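Local atomic coordinates of enoyl-CoA hydratase/carnithine racemase (Thermus thermophilus JL-18, PDB entry 6SL9), a protein that acts as the isomerase PaaG of the crotonase family, probably forming oxepin-CoA in bacterial phenylacetic acid catabolism. Residues V16-R21 with L53-G58; G58-A63 with N103-G108; A107-S112 with V138-L143. One frame throughout, in Å; residues are numbered along the deposited sequence.

Contact 1 of 3, residues V16-R21 with L53-G58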
# COMPACT_ATOMS: atom_id res chain seq x y z
N VAL A 16 -18.63 22.56 11.19
CA VAL A 16 -18.94 22.33 9.78
C VAL A 16 -18.31 23.46 8.97
O VAL A 16 -18.66 24.65 9.19
CB VAL A 16 -20.44 22.23 9.55
CG1 VAL A 16 -20.68 21.91 8.08
CG2 VAL A 16 -21.12 21.19 10.41
N LEU A 17 -17.43 23.07 8.09
CA LEU A 17 -16.72 23.99 7.17
C LEU A 17 -17.22 23.77 5.75
O LEU A 17 -17.22 22.64 5.29
CB LEU A 17 -15.22 23.75 7.23
CG LEU A 17 -14.60 23.93 8.63
CD1 LEU A 17 -13.09 23.72 8.59
CD2 LEU A 17 -14.95 25.29 9.26
N THR A 18 -17.59 24.84 5.06
CA THR A 18 -18.12 24.75 3.71
C THR A 18 -17.30 25.65 2.80
O THR A 18 -17.29 26.88 3.00
CB THR A 18 -19.61 25.06 3.67
OG1 THR A 18 -20.32 24.29 4.63
CG2 THR A 18 -20.17 24.84 2.28
N LEU A 19 -16.66 25.04 1.82
CA LEU A 19 -16.01 25.81 0.74
C LEU A 19 -17.09 26.62 0.02
O LEU A 19 -18.10 26.04 -0.45
CB LEU A 19 -15.28 24.89 -0.26
CG LEU A 19 -14.31 23.88 0.37
CD1 LEU A 19 -13.76 23.02 -0.72
CD2 LEU A 19 -13.23 24.54 1.16
N ASN A 20 -16.87 27.94 -0.12
CA ASN A 20 -18.00 28.81 -0.54
C ASN A 20 -17.54 29.81 -1.60
O ASN A 20 -17.56 31.02 -1.39
CB ASN A 20 -18.57 29.53 0.68
CG ASN A 20 -19.81 30.29 0.32
OD1 ASN A 20 -20.59 29.80 -0.50
ND2 ASN A 20 -20.03 31.43 0.98
N ARG A 21 -17.23 29.28 -2.77
CA ARG A 21 -17.10 30.06 -4.01
C ARG A 21 -17.86 29.35 -5.10
O ARG A 21 -17.29 28.92 -6.13
CB ARG A 21 -15.66 30.17 -4.44
CG ARG A 21 -14.65 30.98 -3.68
CD ARG A 21 -13.46 31.05 -4.68
NE ARG A 21 -13.61 31.97 -5.82
CZ ARG A 21 -12.72 32.15 -6.79
NH1 ARG A 21 -11.61 31.43 -6.84
NH2 ARG A 21 -12.91 33.01 -7.75
N LEU A 53 -16.28 18.68 9.94
CA LEU A 53 -16.93 18.18 8.72
C LEU A 53 -16.62 19.21 7.62
O LEU A 53 -16.94 20.39 7.82
CB LEU A 53 -18.43 18.05 8.91
CG LEU A 53 -19.29 17.66 7.71
CD1 LEU A 53 -18.85 16.40 7.03
CD2 LEU A 53 -20.75 17.55 8.17
N LEU A 54 -16.10 18.78 6.47
CA LEU A 54 -15.76 19.66 5.35
C LEU A 54 -16.59 19.25 4.15
O LEU A 54 -16.61 18.06 3.79
CB LEU A 54 -14.25 19.52 5.07
CG LEU A 54 -13.74 20.34 3.86
CD1 LEU A 54 -13.90 21.84 4.09
CD2 LEU A 54 -12.28 19.98 3.64
N THR A 55 -17.20 20.24 3.52
CA THR A 55 -18.00 20.03 2.30
C THR A 55 -17.89 21.27 1.41
O THR A 55 -17.25 22.24 1.79
CB THR A 55 -19.43 19.67 2.69
OG1 THR A 55 -20.06 19.06 1.56
CG2 THR A 55 -20.25 20.85 3.18
N GLY A 56 -18.55 21.22 0.25
CA GLY A 56 -18.58 22.35 -0.68
C GLY A 56 -19.99 22.88 -0.86
O GLY A 56 -20.98 22.15 -0.77
N ALA A 57 -20.07 24.15 -1.20
CA ALA A 57 -21.33 24.79 -1.60
C ALA A 57 -21.59 24.59 -3.08
O ALA A 57 -20.67 24.61 -3.85
CB ALA A 57 -21.29 26.27 -1.31
N GLY A 58 -22.85 24.55 -3.45
CA GLY A 58 -23.18 24.52 -4.87
C GLY A 58 -22.97 23.16 -5.49
O GLY A 58 -23.00 22.12 -4.77
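L17 lies beside L54 and L19 beside G56 on two parallel strands of the crotonase fold. Helix 30-45 links these strands in a beta-alpha-beta unit. L17 N gives a nearly straight bond to L53 O (2.7 Å, 176° at the hydrogen). T55 N returns to L17 O, and L19 N goes on to T55 O.

The tight part is the buried face of L17, L19 and L54. L54 CG lies anti to the backbone N (chi1 177°), which brings CD1 over to the partner strand. There L54 CD1 is 3.9 Å from L17 CB and 4.0 Å from L19 CD2. I6 and L98 from the adjoining strands also pack on this face. On the other face, helix 186-197 covers V16, L53 and T55, and T55 OG1 bonds to A101 O.

The more open side is at T18 and past the C-terminal ends of the strands, at N20 and A57. These side chains are partly exposed, although the backbone stays close: A57 N bonds to L19 O (2.8 Å). N20 touches A57 lightly, and N20 ND2 bonds to OD1 of N2. T18 stands alongside T55, with T18 OG1 3.7 Å from T55 CG2. T18 CG2 lies 3.5 Å from A57 N.

Contact 2 of 3, residues G58-A63 with N103-G108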
# COMPACT_ATOMS: atom_id res chain seq x y z
N GLY A 58 -22.85 24.55 -3.45
CA GLY A 58 -23.18 24.52 -4.87
C GLY A 58 -22.97 23.16 -5.49
O GLY A 58 -23.00 22.12 -4.77
N ARG A 59 -22.69 23.13 -6.78
CA ARG A 59 -22.70 21.84 -7.46
C ARG A 59 -21.38 21.09 -7.28
O ARG A 59 -21.36 19.88 -7.53
CB ARG A 59 -23.06 21.98 -8.93
CG ARG A 59 -21.95 22.39 -9.90
CD ARG A 59 -22.45 22.45 -11.33
NE ARG A 59 -21.47 22.94 -12.29
CZ ARG A 59 -20.51 22.19 -12.84
NH1 ARG A 59 -20.43 20.90 -12.54
NH2 ARG A 59 -19.63 22.73 -13.67
N ALA A 60 -20.27 21.77 -6.96
CA ALA A 60 -18.95 21.15 -6.80
C ALA A 60 -18.56 21.02 -5.34
O ALA A 60 -18.96 21.81 -4.49
CB ALA A 60 -17.93 21.98 -7.50
N PHE A 61 -17.70 20.04 -5.09
CA PHE A 61 -16.88 20.05 -3.87
C PHE A 61 -15.78 21.10 -4.10
O PHE A 61 -15.82 22.14 -3.47
CB PHE A 61 -16.32 18.65 -3.52
CG PHE A 61 -15.42 18.68 -2.31
CD1 PHE A 61 -15.96 18.71 -1.05
CD2 PHE A 61 -14.04 18.73 -2.44
CE1 PHE A 61 -15.16 18.72 0.07
CE2 PHE A 61 -13.23 18.77 -1.33
CZ PHE A 61 -13.80 18.78 -0.08
N SER A 62 -14.86 20.84 -5.03
CA SER A 62 -13.94 21.88 -5.53
C SER A 62 -13.32 21.41 -6.82
O SER A 62 -12.79 20.30 -6.89
CB SER A 62 -12.84 22.18 -4.54
OG SER A 62 -11.86 23.04 -5.11
N ALA A 63 -13.31 22.32 -7.78
CA ALA A 63 -12.64 22.07 -9.09
C ALA A 63 -11.12 22.27 -9.05
O ALA A 63 -10.47 22.05 -10.07
CB ALA A 63 -13.27 22.93 -10.17
N ASN A 103 -19.79 16.52 -2.28
CA ASN A 103 -21.12 16.84 -2.82
C ASN A 103 -21.15 16.94 -4.33
O ASN A 103 -22.24 16.95 -4.91
CB ASN A 103 -21.64 18.12 -2.19
CG ASN A 103 -20.70 19.27 -2.43
OD1 ASN A 103 -19.58 19.28 -1.90
ND2 ASN A 103 -21.12 20.20 -3.30
N GLY A 104 -20.00 17.00 -4.97
CA GLY A 104 -19.93 17.15 -6.44
C GLY A 104 -18.51 16.95 -6.90
O GLY A 104 -17.75 16.20 -6.30
N VAL A 105 -18.14 17.59 -7.98
CA VAL A 105 -16.83 17.32 -8.58
C VAL A 105 -15.77 17.70 -7.55
O VAL A 105 -15.78 18.79 -6.91
CB VAL A 105 -16.59 18.05 -9.89
CG1 VAL A 105 -16.75 19.52 -9.79
CG2 VAL A 105 -15.24 17.71 -10.45
N ALA A 106 -14.77 16.82 -7.47
CA ALA A 106 -13.51 17.03 -6.72
C ALA A 106 -12.39 16.79 -7.74
O ALA A 106 -12.14 15.64 -8.14
CB ALA A 106 -13.39 16.11 -5.55
N ALA A 107 -11.71 17.84 -8.16
CA ALA A 107 -10.69 17.74 -9.22
C ALA A 107 -9.41 18.44 -8.78
O ALA A 107 -9.48 19.49 -8.11
CB ALA A 107 -11.20 18.35 -10.52
N GLY A 108 -8.28 17.93 -9.21
CA GLY A 108 -6.99 18.59 -8.90
C GLY A 108 -6.79 18.72 -7.42
O GLY A 108 -7.05 17.78 -6.67
O HOH W 1 -20.28 18.66 -9.77
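N103 reaches across to A60 and F61, where a loop of the crotonase fold runs beside the short strand 105-107. The loop turns a corner at F61. Beyond the corner it makes a parallel bridge, S62 beside A106. S62 N bonds to V105 O, and A107 N bonds to S62 O (3.0 Å). V105 O also takes a weak bond from F61 N. In crotonase relatives, this loop and the helix start after strand 105-107 supply the N-H groups of the oxyanion hole, so the seam probably sets the two relative to each other.

The side chain of N103 lies against the corner at F61. From CB, the chain sets CG between the backbone N and the carbonyl carbon (chi1 58°), turned to the loop. N103 CG lies 3.7 Å from A60 O. N103 OD1 packs 3.4 Å from F61 CA and sits at the edge of the F61 ring, near its plane. The same oxygen accepts a bond from G56 N. N103 ND2 gives a bond to A60 O (2.9 Å, 155° at the hydrogen), coming from above that carbonyl plane. An alanine here would probably leave A60 O and G56 N without their amide mate and let the corner at F61 move more freely.

G104 CA lies 3.3 Å from R59 O, and a side chain on it would clash with that oxygen. Nearby, one water donates to R59 O and accepts from V105 N. Apolar contacts finish the seam. F61 CD2 meets A106 CB obliquely, while on the other face of the strand A60 CB touches V105 CG1 at 3.6 Å.

Contact 3 of 3, residues A107-S112 with V138-L143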
# COMPACT_ATOMS: atom_id res chain seq x y z
N ALA A 107 -11.71 17.84 -8.16
CA ALA A 107 -10.69 17.74 -9.22
C ALA A 107 -9.41 18.44 -8.78
O ALA A 107 -9.48 19.49 -8.11
CB ALA A 107 -11.20 18.35 -10.52
N GLY A 108 -8.28 17.93 -9.21
CA GLY A 108 -6.99 18.59 -8.90
C GLY A 108 -6.79 18.72 -7.42
O GLY A 108 -7.05 17.78 -6.67
N ALA A 109 -6.45 19.89 -6.95
CA ALA A 109 -6.28 20.11 -5.49
C ALA A 109 -7.60 19.96 -4.76
O ALA A 109 -7.59 19.74 -3.55
CB ALA A 109 -5.64 21.42 -5.20
N GLY A 110 -8.73 20.06 -5.44
CA GLY A 110 -10.01 19.76 -4.77
C GLY A 110 -10.09 18.28 -4.41
O GLY A 110 -10.63 17.93 -3.37
N MET A 111 -9.59 17.41 -5.30
CA MET A 111 -9.48 15.97 -5.00
C MET A 111 -8.47 15.78 -3.86
O MET A 111 -8.75 15.03 -2.92
CB MET A 111 -9.08 15.18 -6.24
CG MET A 111 -8.88 13.73 -5.98
SD MET A 111 -8.80 12.84 -7.54
CE MET A 111 -8.51 11.17 -6.97
N SER A 112 -7.31 16.45 -3.92
CA SER A 112 -6.33 16.37 -2.82
C SER A 112 -6.98 16.68 -1.48
O SER A 112 -6.84 15.90 -0.52
CB SER A 112 -5.15 17.31 -3.06
OG SER A 112 -4.57 17.15 -4.37
N VAL A 138 1.96 18.09 -12.29
CA VAL A 138 2.06 16.89 -11.43
C VAL A 138 1.06 16.97 -10.29
O VAL A 138 0.56 18.07 -9.97
CB VAL A 138 3.49 16.74 -10.87
CG1 VAL A 138 4.53 16.74 -11.96
CG2 VAL A 138 3.81 17.78 -9.79
N PRO A 139 0.76 15.87 -9.59
CA PRO A 139 -0.08 15.95 -8.41
C PRO A 139 0.58 16.81 -7.34
O PRO A 139 1.75 16.65 -7.06
CB PRO A 139 -0.20 14.51 -8.00
CG PRO A 139 0.92 13.77 -8.60
CD PRO A 139 1.12 14.48 -9.91
N ASP A 140 -0.22 17.67 -6.69
CA ASP A 140 0.28 18.46 -5.56
C ASP A 140 -0.72 18.41 -4.42
O ASP A 140 -1.72 17.68 -4.45
CB ASP A 140 0.74 19.85 -6.02
CG ASP A 140 -0.33 20.86 -6.39
OD1 ASP A 140 -1.47 20.77 -5.86
OD2 ASP A 140 -0.01 21.74 -7.23
N SER A 141 -0.45 19.23 -3.41
CA SER A 141 -1.29 19.34 -2.22
C SER A 141 -1.44 17.98 -1.53
O SER A 141 -2.48 17.71 -0.86
CB SER A 141 -2.63 19.98 -2.57
OG SER A 141 -2.46 21.16 -3.31
N GLY A 142 -0.40 17.16 -1.59
CA GLY A 142 -0.36 15.87 -0.94
C GLY A 142 -0.98 14.74 -1.75
O GLY A 142 -0.98 13.61 -1.23
N LEU A 143 -1.45 15.01 -2.97
CA LEU A 143 -2.12 13.91 -3.71
C LEU A 143 -1.09 12.82 -4.03
O LEU A 143 -1.48 11.63 -4.10
CB LEU A 143 -2.76 14.46 -4.97
CG LEU A 143 -3.60 13.43 -5.77
CD1 LEU A 143 -4.72 12.89 -4.92
CD2 LEU A 143 -4.12 14.11 -7.02
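S112 donates from OG to D140 O (2.9 Å), which ties helix 109-115 to a type I' beta turn. The turn runs from D140 to L143 and leads into helix 143-151 of the crotonase fold. S112 OG is anti to the carbonyl carbon, beside the backbone N (chi1 -50°). This points it at the turn.

The first shell is small. S112 OG also packs 3.3 Å from L143 CB. S112 CB lies 3.5 Å from S141 O and 3.7 Å from S141 CB. A109 CB meets S141 OG. In relatives, the start of the helix after G108 supplies a backbone N-H to the oxyanion hole, and A109 probably does so here. At the loose edge, M111 CG makes a long apolar contact with L143 CD1 at 4.4 Å.

The next shell fixes the turn. L143 N closes it with a bond to D140 O. Two donors therefore grip this oxygen, L143 N and S112 OG, from opposite faces of its plane. The turn also braces itself: S141 OG donates to D140 OD1 (2.8 Å), which it meets from above the carboxylate plane. G142 is the N-cap of the following helix. Its backbone angles would jam a side chain against S141 O.

Further out, helix 77-93 packs on the turn, with L81 on D140 and V88 on S141. The turn also sits at a subunit interface. Q231 of the second subunit bonds to D140 OD2 and to V138 O. G142 N bonds to OE2 of E227 of that same second subunit.

Overall arrangement
From the N terminus, contact 1 closes first. It closes the loop that runs through helix 30-45. The chain then passes through G58 into contact 2, which closes the long excursion through helix 77-93 and strand 98-102. Contact 3 begins on A107 and G108, the last residues of contact 2, and closes the stretch through strands 119-123 and 127-129. The three contacts run in series. None encloses or crosses another. Contacts 1 and 2 touch where L19 CD1 packs on F61 O. Contacts 2 and 3 touch where F61 packs on G110. Contacts 1 and 3 stay about 17 Å apart between centres. Contacts 1 and 2 tie the six-stranded sheet to the small sheet, and contact 3 carries helix 109-115 on to the subunit interface.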